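Local coordinates for spore coat polysaccharide biosynthesis protein SpsE (Bacillus subtilis, PDB 1VLI), which takes part in spore coat polysaccharide biosynthesis and probably acts as a synthase of the N-acylneuraminate-9-phosphate type, at residues A[36-41]-A[256-261]; A[229-234]-A[269-274]; A[316-321]-A[369-374]. All coordinates share one frame; numbering follows the deposited sequence.

Contact 1. Residues A[36-41]-A[256-261]; sequences GINHDG and PGADHS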
ATOM      1  N   GLY A  36       5.235   6.326  -8.996  1.00 59.23           N
ATOM      2  CA  GLY A  36       6.344   5.911  -8.147  1.00 58.96           C
ATOM      3  C   GLY A  36       7.388   7.005  -7.987  1.00 61.49           C
ATOM      4  O   GLY A  36       7.107   8.061  -7.407  1.00 61.84           O
ATOM      5  N   ILE A  37       8.597   6.733  -8.488  1.00 61.66           N
ATOM      6  CA  ILE A  37       9.685   7.712  -8.541  1.00 61.42           C
ATOM      7  C   ILE A  37      10.145   7.988  -9.975  1.00 58.90           C
ATOM      8  O   ILE A  37      11.181   8.601 -10.185  1.00 57.56           O
ATOM      9  CB  ILE A  37      10.893   7.302  -7.644  1.00 59.44           C
ATOM     10  CG1 ILE A  37      11.566   6.011  -8.122  1.00 64.93           C
ATOM     11  CG2 ILE A  37      10.497   7.218  -6.186  1.00 61.30           C
ATOM     12  CD1 ILE A  37      12.939   5.759  -7.425  1.00 65.47           C
ATOM     13  N   ASN A  38       9.343   7.566 -10.948  1.00 56.96           N
ATOM     14  CA  ASN A  38       9.689   7.663 -12.364  1.00 57.29           C
ATOM     15  C   ASN A  38       9.784   9.088 -12.952  1.00 58.56           C
ATOM     16  O   ASN A  38       9.925   9.252 -14.166  1.00 58.09           O
ATOM     17  CB  ASN A  38       8.736   6.810 -13.214  1.00 57.12           C
ATOM     18  CG  ASN A  38       8.926   5.297 -13.001  1.00 56.54           C
ATOM     19  OD1 ASN A  38       9.892   4.849 -12.384  1.00 56.06           O
ATOM     20  ND2 ASN A  38       7.995   4.509 -13.536  1.00 55.25           N
ATOM     21  N   HIS A  39       9.721  10.104 -12.099  1.00 58.74           N
ATOM     22  CA  HIS A  39       9.985  11.501 -12.505  1.00 59.97           C
ATOM     23  C   HIS A  39      11.489  11.830 -12.545  1.00 59.79           C
ATOM     24  O   HIS A  39      11.886  12.914 -12.969  1.00 59.94           O
ATOM     25  CB  HIS A  39       9.289  12.454 -11.534  1.00 59.20           C
ATOM     26  CG  HIS A  39       9.566  12.148 -10.093  1.00 53.60           C
ATOM     27  ND1 HIS A  39      10.792  12.370  -9.507  1.00 51.60           N
ATOM     28  CD2 HIS A  39       8.773  11.646  -9.117  1.00 58.80           C
ATOM     29  CE1 HIS A  39      10.746  12.027  -8.233  1.00 55.88           C
ATOM     30  NE2 HIS A  39       9.531  11.581  -7.969  1.00 55.67           N
ATOM     31  N   ASP A  40      12.296  10.894 -12.047  1.00 59.33           N
ATOM     32  CA  ASP A  40      13.749  10.959 -12.013  1.00 60.24           C
ATOM     33  C   ASP A  40      14.303  12.241 -11.362  1.00 62.67           C
ATOM     34  O   ASP A  40      15.362  12.711 -11.746  1.00 64.99           O
ATOM     35  CB  ASP A  40      14.312  10.762 -13.428  1.00 57.99           C
ATOM     36  CG  ASP A  40      14.116   9.332 -13.968  1.00 67.85           C
ATOM     37  OD1 ASP A  40      13.991   8.363 -13.163  1.00 65.14           O
ATOM     38  OD2 ASP A  40      14.105   9.086 -15.205  1.00 69.06           O
ATOM     39  N   GLY A  41      13.581  12.799 -10.392  1.00 62.99           N
ATOM     40  CA  GLY A  41      13.936  14.067  -9.738  1.00 59.98           C
ATOM     41  C   GLY A  41      13.768  15.323 -10.579  1.00 61.56           C
ATOM     42  O   GLY A  41      14.310  16.373 -10.260  1.00 61.87           O
ATOM     43  N   PRO A 256      16.905   4.763 -17.760  1.00 77.66           N
ATOM     44  CA  PRO A 256      17.729   3.909 -16.879  1.00 79.89           C
ATOM     45  C   PRO A 256      16.977   3.562 -15.595  1.00 82.21           C
ATOM     46  O   PRO A 256      16.840   4.389 -14.701  1.00 81.09           O
ATOM     47  CB  PRO A 256      18.977   4.751 -16.609  1.00 79.99           C
ATOM     48  CG  PRO A 256      18.619   6.156 -17.058  1.00 81.96           C
ATOM     49  CD  PRO A 256      17.581   6.023 -18.118  1.00 77.93           C
ATOM     50  N   GLY A 257      16.512   2.319 -15.532  1.00 85.80           N
ATOM     51  CA  GLY A 257      15.319   1.947 -14.769  1.00 88.52           C
ATOM     52  C   GLY A 257      15.242   2.218 -13.283  1.00 90.13           C
ATOM     53  O   GLY A 257      15.755   1.429 -12.492  1.00 92.22           O
ATOM     54  N   ALA A 258      14.592   3.323 -12.905  1.00 90.03           N
ATOM     55  CA  ALA A 258      14.016   3.469 -11.557  1.00 90.09           C
ATOM     56  C   ALA A 258      13.013   2.307 -11.352  1.00 90.96           C
ATOM     57  O   ALA A 258      13.376   1.278 -10.784  1.00 92.58           O
ATOM     58  CB  ALA A 258      13.349   4.837 -11.392  1.00 89.30           C
ATOM     59  N   ASP A 259      11.777   2.455 -11.836  1.00 90.40           N
ATOM     60  CA  ASP A 259      10.894   1.304 -12.115  1.00 89.44           C
ATOM     61  C   ASP A 259      10.450   1.389 -13.565  1.00 87.37           C
ATOM     62  O   ASP A 259       9.292   1.129 -13.870  1.00 88.71           O
ATOM     63  CB  ASP A 259       9.633   1.329 -11.246  1.00 90.80           C
ATOM     64  CG  ASP A 259       9.926   1.142  -9.766  1.00 97.17           C
ATOM     65  OD1 ASP A 259      10.015  -0.026  -9.302  1.00100.58           O
ATOM     66  OD2 ASP A 259      10.049   2.114  -8.985  1.00100.52           O
ATOM     67  N   HIS A 260      11.362   1.767 -14.455  1.00 84.28           N
ATOM     68  CA  HIS A 260      10.979   2.208 -15.794  1.00 79.92           C
ATOM     69  C   HIS A 260      10.704   1.066 -16.738  1.00 79.02           C
ATOM     70  O   HIS A 260       9.729   1.089 -17.491  1.00 77.07           O
ATOM     71  CB  HIS A 260      12.066   3.102 -16.397  1.00 78.28           C
ATOM     72  CG  HIS A 260      12.107   4.475 -15.813  1.00 70.28           C
ATOM     73  ND1 HIS A 260      11.140   5.422 -16.070  1.00 67.73           N
ATOM     74  CD2 HIS A 260      13.003   5.068 -14.991  1.00 61.97           C
ATOM     75  CE1 HIS A 260      11.430   6.534 -15.422  1.00 57.76           C
ATOM     76  NE2 HIS A 260      12.555   6.345 -14.758  1.00 61.30           N
ATOM     77  N   SER A 261      11.583   0.073 -16.686  1.00 80.20           N
ATOM     78  CA  SER A 261      11.676  -0.966 -17.718  1.00 80.88           C
ATOM     79  C   SER A 261      10.425  -1.815 -17.859  1.00 78.39           C
ATOM     80  O   SER A 261      10.076  -2.260 -18.969  1.00 77.91           O
ATOM     81  CB  SER A 261      12.883  -1.867 -17.444  1.00 81.69           C
ATOM     82  OG  SER A 261      12.934  -2.211 -16.072  1.00 88.80           O
TER
HETATM   83  O   HOH W   1       8.746   4.306  -9.764  1.00 62.50           O
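H260 meets D40 tip to tip, its NE2 donating a nearly straight bond (176°) to D40 OD1 at 2.9 Å. The oxygen is approached on its syn side, while the carboxylate plane is turned 62° from the imidazole. One face of the same ring is covered by the side-chain amide of N38, stacked with planes 22° apart; N38 OD1 lies 3.7 Å above the plane, over the ring centre of H260. This oxygen also accepts D259 N at 3.1 Å, and N38 ND2 is taken by F249 O, so the amide is fixed at both ends. T250 OG1 bonds to ND1 of H260, so the ring is gripped at both nitrogens and its rotation fixed. An alanine in place of H260 would probably leave D40 OD1 and T250 OG1 without this mate and open a gap beside the N38 amide. Both segments are loops of a TIM barrel of the NeuB family, following the adjacent parallel strands 30-36 and 244-248, and the side chain of D259 lies about 7 Å from the zinc ion. Away from the buried N38-H260 stack the contact is looser and partly exposed. I37 CG1 only brushes A258 CB at 3.9 Å. Beside them a water accepts a bond from I37 N and donates to D259 OD2 at 2.7 Å, linking the two segments.

Contact 2. Residues A[229-234]-A[269-274]; sequences HPTEAP and LKEMVD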
ATOM      1  N   HIS A 229       2.302  -7.277 -19.116  1.00 62.08           N
ATOM      2  CA  HIS A 229       1.300  -7.087 -20.146  1.00 59.76           C
ATOM      3  C   HIS A 229       0.298  -5.979 -19.812  1.00 56.64           C
ATOM      4  O   HIS A 229      -0.173  -5.900 -18.681  1.00 56.27           O
ATOM      5  CB  HIS A 229       0.558  -8.399 -20.370  1.00 59.17           C
ATOM      6  CG  HIS A 229      -0.194  -8.432 -21.660  1.00 62.06           C
ATOM      7  ND1 HIS A 229      -1.377  -7.748 -21.849  1.00 62.08           N
ATOM      8  CD2 HIS A 229       0.092  -9.024 -22.843  1.00 63.85           C
ATOM      9  CE1 HIS A 229      -1.797  -7.936 -23.086  1.00 61.95           C
ATOM     10  NE2 HIS A 229      -0.926  -8.708 -23.709  1.00 58.98           N
ATOM     11  N   PRO A 230      -0.039  -5.136 -20.783  1.00 56.63           N
ATOM     12  CA  PRO A 230      -0.974  -4.015 -20.538  1.00 56.93           C
ATOM     13  C   PRO A 230      -2.434  -4.367 -20.164  1.00 57.77           C
ATOM     14  O   PRO A 230      -3.018  -3.637 -19.350  1.00 56.02           O
ATOM     15  CB  PRO A 230      -0.915  -3.199 -21.856  1.00 53.88           C
ATOM     16  CG  PRO A 230       0.360  -3.633 -22.510  1.00 50.94           C
ATOM     17  CD  PRO A 230       0.471  -5.114 -22.171  1.00 58.16           C
ATOM     18  N   THR A 231      -3.008  -5.447 -20.728  1.00 57.64           N
ATOM     19  CA  THR A 231      -4.446  -5.751 -20.563  1.00 57.37           C
ATOM     20  C   THR A 231      -4.841  -7.130 -19.991  1.00 59.74           C
ATOM     21  O   THR A 231      -5.932  -7.266 -19.422  1.00 60.73           O
ATOM     22  CB  THR A 231      -5.227  -5.561 -21.891  1.00 58.44           C
ATOM     23  OG1 THR A 231      -4.525  -6.200 -22.966  1.00 59.54           O
ATOM     24  CG2 THR A 231      -5.312  -4.085 -22.313  1.00 61.32           C
ATOM     25  N   GLU A 232      -4.021  -8.163 -20.147  1.00 58.70           N
ATOM     26  CA  GLU A 232      -4.548  -9.497 -19.810  1.00 61.65           C
ATOM     27  C   GLU A 232      -4.952  -9.679 -18.339  1.00 59.11           C
ATOM     28  O   GLU A 232      -6.063 -10.120 -18.068  1.00 58.26           O
ATOM     29  CB  GLU A 232      -3.704 -10.653 -20.375  1.00 61.73           C
ATOM     30  CG  GLU A 232      -2.573 -11.174 -19.507  1.00 69.21           C
ATOM     31  CD  GLU A 232      -2.137 -12.564 -19.938  1.00 65.66           C
ATOM     32  OE1 GLU A 232      -2.962 -13.257 -20.553  1.00 70.60           O
ATOM     33  OE2 GLU A 232      -0.980 -12.960 -19.671  1.00 76.69           O
ATOM     34  N   ALA A 233      -4.087  -9.286 -17.398  1.00 57.76           N
ATOM     35  CA  ALA A 233      -4.450  -9.397 -15.996  1.00 53.01           C
ATOM     36  C   ALA A 233      -5.401  -8.287 -15.502  1.00 54.82           C
ATOM     37  O   ALA A 233      -6.321  -8.618 -14.742  1.00 51.21           O
ATOM     38  CB  ALA A 233      -3.231  -9.532 -15.106  1.00 52.79           C
ATOM     39  N   PRO A 234      -5.194  -6.996 -15.875  1.00 52.41           N
ATOM     40  CA  PRO A 234      -6.195  -5.954 -15.529  1.00 52.82           C
ATOM     41  C   PRO A 234      -7.643  -6.337 -15.932  1.00 52.18           C
ATOM     42  O   PRO A 234      -8.539  -6.311 -15.091  1.00 53.72           O
ATOM     43  CB  PRO A 234      -5.686  -4.660 -16.255  1.00 52.33           C
ATOM     44  CG  PRO A 234      -4.173  -4.864 -16.358  1.00 52.89           C
ATOM     45  CD  PRO A 234      -4.020  -6.423 -16.562  1.00 51.63           C
ATOM     46  N   LEU A 269      -0.694   2.572 -21.249  1.00 59.63           N
ATOM     47  CA  LEU A 269      -1.577   2.968 -20.139  1.00 58.78           C
ATOM     48  C   LEU A 269      -2.983   3.233 -20.650  1.00 58.44           C
ATOM     49  O   LEU A 269      -3.936   2.644 -20.125  1.00 57.44           O
ATOM     50  CB  LEU A 269      -1.041   4.191 -19.357  1.00 58.45           C
ATOM     51  CG  LEU A 269      -1.769   4.560 -18.042  1.00 58.83           C
ATOM     52  CD1 LEU A 269      -1.612   3.503 -16.921  1.00 46.51           C
ATOM     53  CD2 LEU A 269      -1.355   5.928 -17.503  1.00 57.74           C
ATOM     54  N   LYS A 270      -3.099   4.096 -21.670  1.00 57.81           N
ATOM     55  CA  LYS A 270      -4.363   4.356 -22.397  1.00 61.50           C
ATOM     56  C   LYS A 270      -5.019   3.058 -22.894  1.00 63.51           C
ATOM     57  O   LYS A 270      -6.239   2.890 -22.818  1.00 65.57           O
ATOM     58  CB  LYS A 270      -4.114   5.307 -23.574  1.00 61.75           C
ATOM     59  CG  LYS A 270      -5.370   5.870 -24.263  1.00 69.06           C
ATOM     60  N   GLU A 271      -4.186   2.145 -23.388  1.00 63.17           N
ATOM     61  CA  GLU A 271      -4.613   0.849 -23.877  1.00 63.38           C
ATOM     62  C   GLU A 271      -5.257   0.017 -22.752  1.00 62.32           C
ATOM     63  O   GLU A 271      -6.348  -0.530 -22.943  1.00 62.67           O
ATOM     64  CB  GLU A 271      -3.405   0.144 -24.487  1.00 62.99           C
ATOM     65  CG  GLU A 271      -3.648  -1.235 -25.062  1.00 65.86           C
ATOM     66  CD  GLU A 271      -2.377  -1.848 -25.634  1.00 67.78           C
ATOM     67  OE1 GLU A 271      -1.479  -1.076 -26.061  1.00 68.95           O
ATOM     68  OE2 GLU A 271      -2.282  -3.106 -25.667  1.00 76.55           O
HETATM   69  N   MSE A 272      -4.591  -0.057 -21.590  1.00 60.30           N
HETATM   70  CA  MSE A 272      -5.147  -0.712 -20.403  1.00 57.28           C
HETATM   71  C   MSE A 272      -6.505  -0.151 -20.021  1.00 57.81           C
HETATM   72  O   MSE A 272      -7.457  -0.910 -19.828  1.00 60.76           O
HETATM   73  CB  MSE A 272      -4.228  -0.601 -19.199  1.00 56.04           C
HETATM   74  CG  MSE A 272      -4.729  -1.470 -18.023  1.00 51.45           C
HETATM   75 SE   MSE A 272      -3.794  -1.122 -16.364  1.00 58.04          SE
HETATM   76  CE  MSE A 272      -4.436   0.869 -15.984  1.00 55.51           C
ATOM     77  N   VAL A 273      -6.574   1.173 -19.892  1.00 57.12           N
ATOM     78  CA  VAL A 273      -7.809   1.894 -19.551  1.00 53.34           C
ATOM     79  C   VAL A 273      -8.943   1.555 -20.520  1.00 55.08           C
ATOM     80  O   VAL A 273     -10.057   1.240 -20.086  1.00 56.54           O
ATOM     81  CB  VAL A 273      -7.577   3.444 -19.463  1.00 52.17           C
ATOM     82  CG1 VAL A 273      -8.891   4.184 -19.230  1.00 47.99           C
ATOM     83  CG2 VAL A 273      -6.553   3.788 -18.329  1.00 37.13           C
ATOM     84  N   ASP A 274      -8.655   1.599 -21.821  1.00 54.85           N
ATOM     85  CA  ASP A 274      -9.629   1.237 -22.828  1.00 56.21           C
ATOM     86  C   ASP A 274     -10.032  -0.251 -22.687  1.00 58.08           C
ATOM     87  O   ASP A 274     -11.210  -0.602 -22.790  1.00 57.53           O
ATOM     88  CB  ASP A 274      -9.094   1.538 -24.239  1.00 58.10           C
ATOM     89  CG  ASP A 274      -8.879   3.054 -24.508  1.00 62.64           C
ATOM     90  OD1 ASP A 274      -9.362   3.912 -23.728  1.00 59.89           O
ATOM     91  OD2 ASP A 274      -8.231   3.478 -25.506  1.00 61.64           O
TER
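Two neighbouring helices of the TIM barrel's outer layer, 232-239 and 266-285, come together where P230 and T231, just ahead of the first, and P234 in its first turn meet E271 and M272 of the second. M272, a selenomethionine, has the largest share of the contact. Its CG stands anti to the backbone N (chi1 -172°), which brings it to 3.1 Å from P230 O, a close approach of a methylene to a carbonyl oxygen. P234 crosses M272 at about a right angle, its CG lying 3.8 Å from SE of M272; beyond SE the chain bends (chi3 66°), and the residue also touches I31 of strand 30-36. T231 packs beside it: its methyl CG2 rests 3.8 Å from E271 O and 3.9 Å from M272 CA. On the solvent side the extended side chain of E271 passes P230, with OE2 4.0 Å from P230 CB. The turn leading into the helix is held from within its own segment, as H229 ND1 accepts T231 N at 3.0 Å, nearly in the ring plane of the histidine. H229 O is bound by K247 NZ. P230 O faces CB and CG of M272. Adhesion between the two segments therefore rests on van der Waals contact, part of it between carbonyl oxygens and carbon atoms, with the polar end of E271 left at the margin.

Contact 3. Residues A[316-321]-A[369-374]; sequences RGIFTT and TGIVWD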
ATOM      1  N   ARG A 316       6.055  -5.765   9.560  1.00 57.12           N
ATOM      2  CA  ARG A 316       6.647  -5.057  10.697  1.00 55.88           C
ATOM      3  C   ARG A 316       6.664  -5.901  11.975  1.00 56.89           C
ATOM      4  O   ARG A 316       5.924  -6.893  12.097  1.00 60.17           O
ATOM      5  CB  ARG A 316       5.930  -3.728  10.945  1.00 55.38           C
ATOM      6  CG  ARG A 316       5.898  -2.787   9.729  1.00 54.46           C
ATOM      7  CD  ARG A 316       6.133  -1.322  10.092  1.00 49.93           C
ATOM      8  NE  ARG A 316       6.392  -0.518   8.908  1.00 57.23           N
ATOM      9  CZ  ARG A 316       6.851   0.740   8.921  1.00 56.80           C
ATOM     10  NH1 ARG A 316       7.133   1.376  10.050  1.00 40.79           N
ATOM     11  NH2 ARG A 316       7.074   1.356   7.789  1.00 47.90           N
ATOM     12  N   GLY A 317       7.527  -5.514  12.912  1.00 54.71           N
ATOM     13  CA  GLY A 317       7.522  -6.045  14.253  1.00 53.79           C
ATOM     14  C   GLY A 317       8.004  -4.990  15.223  1.00 56.79           C
ATOM     15  O   GLY A 317       8.293  -3.843  14.832  1.00 57.58           O
ATOM     16  N   ILE A 318       8.121  -5.374  16.495  1.00 56.30           N
ATOM     17  CA  ILE A 318       8.516  -4.430  17.507  1.00 55.47           C
ATOM     18  C   ILE A 318      10.013  -4.522  17.775  1.00 56.34           C
ATOM     19  O   ILE A 318      10.528  -5.602  18.109  1.00 55.06           O
ATOM     20  CB  ILE A 318       7.707  -4.671  18.785  1.00 55.72           C
ATOM     21  CG1 ILE A 318       6.218  -4.509  18.502  1.00 48.95           C
ATOM     22  CG2 ILE A 318       8.149  -3.699  19.837  1.00 44.15           C
ATOM     23  CD1 ILE A 318       5.356  -4.793  19.678  1.00 50.67           C
ATOM     24  N   PHE A 319      10.699  -3.383  17.655  1.00 54.54           N
ATOM     25  CA  PHE A 319      12.161  -3.343  17.712  1.00 54.83           C
ATOM     26  C   PHE A 319      12.626  -2.313  18.683  1.00 55.16           C
ATOM     27  O   PHE A 319      11.962  -1.311  18.848  1.00 56.96           O
ATOM     28  CB  PHE A 319      12.731  -3.004  16.341  1.00 54.42           C
ATOM     29  CG  PHE A 319      12.774  -4.170  15.401  1.00 57.23           C
ATOM     30  CD1 PHE A 319      11.680  -4.483  14.606  1.00 55.97           C
ATOM     31  CD2 PHE A 319      13.916  -4.968  15.319  1.00 59.05           C
ATOM     32  CE1 PHE A 319      11.711  -5.593  13.741  1.00 57.57           C
ATOM     33  CE2 PHE A 319      13.964  -6.064  14.457  1.00 46.59           C
ATOM     34  CZ  PHE A 319      12.850  -6.375  13.671  1.00 55.76           C
ATOM     35  N   THR A 320      13.759  -2.560  19.335  1.00 56.91           N
ATOM     36  CA  THR A 320      14.362  -1.565  20.209  1.00 59.84           C
ATOM     37  C   THR A 320      15.024  -0.474  19.365  1.00 59.49           C
ATOM     38  O   THR A 320      15.734  -0.767  18.391  1.00 59.78           O
ATOM     39  CB  THR A 320      15.410  -2.188  21.125  1.00 59.89           C
ATOM     40  OG1 THR A 320      16.232  -3.075  20.359  1.00 65.38           O
ATOM     41  CG2 THR A 320      14.761  -3.095  22.170  1.00 64.80           C
ATOM     42  N   THR A 321      14.776   0.774  19.736  1.00 57.80           N
ATOM     43  CA  THR A 321      15.451   1.910  19.100  1.00 57.80           C
ATOM     44  C   THR A 321      16.700   2.366  19.878  1.00 60.55           C
ATOM     45  O   THR A 321      17.507   3.138  19.346  1.00 64.62           O
ATOM     46  CB  THR A 321      14.495   3.095  18.912  1.00 54.56           C
ATOM     47  OG1 THR A 321      13.923   3.447  20.169  1.00 62.07           O
ATOM     48  CG2 THR A 321      13.315   2.711  18.108  1.00 50.40           C
ATOM     49  N   THR A 369      17.215  -4.585  18.036  1.00 63.45           N
ATOM     50  CA  THR A 369      16.915  -5.994  18.147  1.00 59.78           C
ATOM     51  C   THR A 369      15.409  -6.136  18.232  1.00 58.48           C
ATOM     52  O   THR A 369      14.741  -5.339  18.901  1.00 58.18           O
ATOM     53  CB  THR A 369      17.598  -6.537  19.405  1.00 59.47           C
ATOM     54  OG1 THR A 369      18.953  -6.081  19.397  1.00 60.39           O
ATOM     55  CG2 THR A 369      17.729  -8.068  19.365  1.00 58.74           C
ATOM     56  N   GLY A 370      14.862  -7.117  17.521  1.00 55.10           N
ATOM     57  CA  GLY A 370      13.457  -7.372  17.641  1.00 53.38           C
ATOM     58  C   GLY A 370      13.130  -7.975  18.993  1.00 55.81           C
ATOM     59  O   GLY A 370      13.804  -8.918  19.447  1.00 56.05           O
ATOM     60  N   ILE A 371      12.075  -7.435  19.606  1.00 56.50           N
ATOM     61  CA  ILE A 371      11.537  -7.915  20.871  1.00 56.25           C
ATOM     62  C   ILE A 371      11.008  -9.322  20.723  1.00 57.05           C
ATOM     63  O   ILE A 371      10.452  -9.684  19.716  1.00 61.97           O
ATOM     64  CB  ILE A 371      10.400  -7.013  21.362  1.00 55.44           C
ATOM     65  CG1 ILE A 371      10.887  -5.578  21.505  1.00 56.35           C
ATOM     66  CG2 ILE A 371       9.886  -7.495  22.729  1.00 56.36           C
ATOM     67  CD1 ILE A 371      11.827  -5.403  22.628  1.00 41.08           C
ATOM     68  N   VAL A 372      11.127 -10.068  21.797  1.00 57.27           N
ATOM     69  CA  VAL A 372      10.942 -11.487  21.842  1.00 55.91           C
ATOM     70  C   VAL A 372      10.276 -11.730  23.218  1.00 56.08           C
ATOM     71  O   VAL A 372      10.285 -10.841  24.070  1.00 56.06           O
ATOM     72  CB  VAL A 372      12.350 -12.117  21.705  1.00 57.10           C
ATOM     73  CG1 VAL A 372      12.827 -12.756  22.978  1.00 53.02           C
ATOM     74  CG2 VAL A 372      12.475 -12.988  20.450  1.00 50.09           C
ATOM     75  N   TRP A 373       9.663 -12.892  23.432  1.00 55.63           N
ATOM     76  CA  TRP A 373       8.879 -13.109  24.655  1.00 54.27           C
ATOM     77  C   TRP A 373       9.750 -13.176  25.882  1.00 54.47           C
ATOM     78  O   TRP A 373       9.371 -12.722  26.968  1.00 55.40           O
ATOM     79  CB  TRP A 373       8.021 -14.371  24.544  1.00 56.28           C
ATOM     80  CG  TRP A 373       6.802 -14.147  23.734  1.00 54.13           C
ATOM     81  CD1 TRP A 373       6.528 -14.669  22.501  1.00 58.98           C
ATOM     82  CD2 TRP A 373       5.686 -13.302  24.070  1.00 56.03           C
ATOM     83  NE1 TRP A 373       5.310 -14.201  22.050  1.00 53.68           N
ATOM     84  CE2 TRP A 373       4.773 -13.362  22.995  1.00 54.78           C
ATOM     85  CE3 TRP A 373       5.374 -12.481  25.169  1.00 66.43           C
ATOM     86  CZ2 TRP A 373       3.558 -12.665  22.999  1.00 50.36           C
ATOM     87  CZ3 TRP A 373       4.168 -11.765  25.154  1.00 59.79           C
ATOM     88  CH2 TRP A 373       3.287 -11.866  24.083  1.00 58.48           C
ATOM     89  N   ASP A 374      10.941 -13.724  25.708  1.00 54.79           N
ATOM     90  CA  ASP A 374      11.869 -13.854  26.803  1.00 53.94           C
ATOM     91  C   ASP A 374      12.331 -12.524  27.372  1.00 54.98           C
ATOM     92  O   ASP A 374      12.894 -12.496  28.462  1.00 56.62           O
ATOM     93  CB  ASP A 374      13.059 -14.675  26.356  1.00 56.14           C
ATOM     94  CG  ASP A 374      12.794 -16.170  26.427  1.00 63.31           C
ATOM     95  OD1 ASP A 374      11.696 -16.608  26.855  1.00 65.57           O
ATOM     96  OD2 ASP A 374      13.648 -16.991  26.065  1.00 74.27           O
TER
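F319 and G370 face each other as a non-hydrogen-bonded antiparallel pair, their CA atoms 4.2 Å apart. Backbone bonds flank the pair: I371 N donates to I318 O, and T320 N to T369 O. CG of F319 stands beside the backbone N and anti to the carbonyl carbon (chi1 -80°), and a chi2 of 87° then turns one face of the ring to G370, so that F319 CD2 is 3.4 Å from G370 CA. The position a CB would take at G370 lies tight against CE2 of F319, which suits glycine. K343 makes a cation-pi contact with the same phenyl group. T320 has OG1 between its backbone N and carbonyl carbon (chi1 45°), from where it accepts T369 N at 2.9 Å in a nearly straight bond. The same hydroxyl is hydrogen-bonded to P366 O, and so joins strand 317-320 to the chain just before T369 as well. The hydroxyl of T369 turns back to A367 O. I371 points toward the strand and supplies the apolar part: its CG1 lies 3.7 Å from I318 CG2, while its CD1 reaches T320 CG2 at 3.8 Å. The two isoleucines cross obliquely, and both also touch I335 of strand 335-338, the antiparallel partner of strand 317-320. A short strand, a single bridge and an irregular partner segment pinned by side chains are consistent with the beta-clip fold of the SAF domain, the AFP-like module found at the carboxyl end of NeuB-type synthases.

How the contacts relate
Contacts 1 and 2 belong to the TIM barrel and interleave along the chain: 36-41, 229-234, 256-261, 269-274. The chain after strand 244-248 serves both: its loop enters contact 1 and helix 266-285 enters contact 2. Their centres are 20 Å apart and their nearest atoms about 9 Å. Contact 1 joins loops near the zinc ion, whereas contact 2 joins the start of helix 232-239, with the loop before it, to helix 266-285 outside the strands. Contact 3 comes later, within the SAF domain, its centre 34 Å from that of contact 1 and 43 Å from that of contact 2, across the chain's centre from the latter. R316, which forms a salt bridge with E144, links this carboxyl-terminal module to the barrel.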